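Local coordinates for carbohydrate binding module (PDB 2W3J), which probably binds uronic acid sugars as a calcium-containing family 35 carbohydrate-binding module, at residues F59-S65 / F83-W89. Sequence-based numbering, arbitrary orientation.
Sequences FGNGGTS and FPTNSNW
Asn61 reaches across to the 83-89 loop with its side-chain amide. CG lies anti to the backbone N (chi1 -179°), which carries the amide past Thr85 to the carbonyl of Phe83. ND2 donates to Phe83 O at 2.9 Å and also to Ser65 O at 3.0 Å. Both acceptors lie in the amide plane, so the two bonds fix the rotation of the amide. At the other end, OD1 accepts from Gly63 N (2.9 Å) and closes an Asx turn. With an alanine here, Phe83 O and Ser65 O would probably lose the donor they share, and Gly63 N its acceptor in the turn.

The backbone O of Asn61 receives Asn86 N in a fairly straight bond. Thr85 OG1 donates to Gly63 O at 2.7 Å and accepts from Ser87 N, forming an ST turn. Trp89 lays one indole face over the backbone at Gly62. Gly62 CA sits 3.7 Å from the centroid of the five-membered ring, a CH-pi contact. Trp89 also stacks with His22, and its side chain is about 7 Å from a bound calcium. At the strand end, the edge of Phe83 meets the face of Phe59 in a T-shaped pair, with Phe83 CD1 over the centre of the Phe59 ring and planes at 77°. Together these contacts join the end of strand 51-60 and the turn after it to the loop between strands 76-81 and 93-101, at one end of the beta-sandwich typical of this family.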
# COMPACT_ATOMS: atom_id res chain seq x y z
N PHE A 59 2.40 -4.66 -6.26
CA PHE A 59 2.36 -5.79 -5.34
C PHE A 59 2.73 -7.08 -6.02
O PHE A 59 2.66 -7.20 -7.28
CB PHE A 59 0.94 -5.92 -4.71
CG PHE A 59 -0.15 -6.33 -5.69
CD1 PHE A 59 -0.53 -7.68 -5.84
CD2 PHE A 59 -0.80 -5.36 -6.45
CE1 PHE A 59 -1.54 -8.05 -6.73
CE2 PHE A 59 -1.83 -5.72 -7.35
CZ PHE A 59 -2.21 -7.06 -7.49
N GLY A 60 3.11 -8.05 -5.19
CA GLY A 60 3.38 -9.40 -5.67
C GLY A 60 2.40 -10.35 -5.02
O GLY A 60 2.14 -10.31 -3.81
N ASN A 61 1.82 -11.18 -5.86
CA ASN A 61 0.97 -12.27 -5.35
C ASN A 61 0.96 -13.41 -6.36
O ASN A 61 0.30 -13.36 -7.40
CB ASN A 61 -0.47 -11.80 -5.03
CG ASN A 61 -1.32 -12.95 -4.49
OD1 ASN A 61 -0.77 -13.99 -4.15
ND2 ASN A 61 -2.67 -12.76 -4.40
N GLY A 62 1.74 -14.44 -6.04
CA GLY A 62 1.75 -15.67 -6.86
C GLY A 62 1.22 -16.83 -6.04
O GLY A 62 1.43 -17.99 -6.39
N GLY A 63 0.49 -16.51 -4.98
CA GLY A 63 -0.06 -17.51 -4.05
C GLY A 63 -1.31 -18.20 -4.56
O GLY A 63 -1.73 -18.06 -5.72
N THR A 64 -1.94 -18.98 -3.68
CA THR A 64 -3.01 -19.84 -4.15
C THR A 64 -4.34 -19.08 -4.30
O THR A 64 -5.28 -19.58 -4.92
CB THR A 64 -3.15 -21.11 -3.26
OG1 THR A 64 -3.15 -20.73 -1.89
CG2 THR A 64 -1.94 -22.03 -3.44
N SER A 65 -4.43 -17.86 -3.76
CA SER A 65 -5.66 -17.11 -3.94
C SER A 65 -5.44 -15.59 -3.92
O SER A 65 -4.33 -15.13 -3.62
CB SER A 65 -6.65 -17.50 -2.86
OG SER A 65 -6.22 -16.98 -1.61
N PHE A 83 -6.46 -7.81 -5.18
CA PHE A 83 -5.07 -8.34 -5.18
C PHE A 83 -4.99 -9.79 -5.64
O PHE A 83 -4.62 -10.69 -4.88
CB PHE A 83 -4.44 -8.19 -3.79
CG PHE A 83 -4.25 -6.77 -3.36
CD1 PHE A 83 -3.12 -6.04 -3.78
CD2 PHE A 83 -5.17 -6.16 -2.54
CE1 PHE A 83 -2.93 -4.70 -3.35
CE2 PHE A 83 -5.01 -4.82 -2.15
CZ PHE A 83 -3.88 -4.10 -2.55
N PRO A 84 -5.36 -10.03 -6.89
CA PRO A 84 -5.44 -11.37 -7.42
C PRO A 84 -4.07 -12.01 -7.49
O PRO A 84 -3.04 -11.30 -7.57
CB PRO A 84 -5.96 -11.14 -8.83
CG PRO A 84 -5.51 -9.76 -9.19
CD PRO A 84 -5.71 -9.01 -7.89
N THR A 85 -4.05 -13.34 -7.48
CA THR A 85 -2.82 -14.04 -7.78
C THR A 85 -2.60 -14.21 -9.30
O THR A 85 -3.55 -14.40 -10.07
CB THR A 85 -2.78 -15.40 -7.11
OG1 THR A 85 -1.62 -16.10 -7.55
CG2 THR A 85 -4.01 -16.25 -7.51
N ASN A 86 -1.34 -14.15 -9.74
CA ASN A 86 -1.01 -14.57 -11.10
C ASN A 86 -0.07 -15.80 -11.11
O ASN A 86 0.47 -16.13 -12.16
CB ASN A 86 -0.37 -13.40 -11.88
CG ASN A 86 0.92 -12.94 -11.24
OD1 ASN A 86 1.34 -13.50 -10.24
ND2 ASN A 86 1.56 -11.90 -11.83
N SER A 87 0.13 -16.44 -9.97
CA SER A 87 0.97 -17.65 -9.86
C SER A 87 2.36 -17.38 -10.37
O SER A 87 3.05 -18.29 -10.81
CB SER A 87 0.37 -18.82 -10.69
OG SER A 87 -0.93 -19.14 -10.19
N ASN A 88 2.79 -16.13 -10.32
CA ASN A 88 4.07 -15.75 -10.87
C ASN A 88 4.69 -14.61 -10.05
O ASN A 88 4.40 -13.42 -10.27
CB ASN A 88 3.93 -15.30 -12.34
CG ASN A 88 5.28 -15.11 -13.02
OD1 ASN A 88 6.31 -14.89 -12.36
ND2 ASN A 88 5.28 -15.15 -14.33
N TRP A 89 5.55 -14.99 -9.12
CA TRP A 89 6.15 -14.01 -8.19
C TRP A 89 7.17 -13.14 -8.89
O TRP A 89 7.66 -12.17 -8.30
CB TRP A 89 6.86 -14.75 -7.05
CG TRP A 89 5.93 -15.45 -6.13
CD1 TRP A 89 5.69 -16.79 -6.07
CD2 TRP A 89 5.09 -14.85 -5.12
NE1 TRP A 89 4.76 -17.06 -5.09
CE2 TRP A 89 4.39 -15.88 -4.48
CE3 TRP A 89 4.89 -13.52 -4.68
CZ2 TRP A 89 3.50 -15.65 -3.43
CZ3 TRP A 89 3.99 -13.29 -3.63
CH2 TRP A 89 3.33 -14.36 -3.01
O HOH W 1 2.40 -11.43 -8.69
O HOH W 2 -1.79 -20.17 -7.80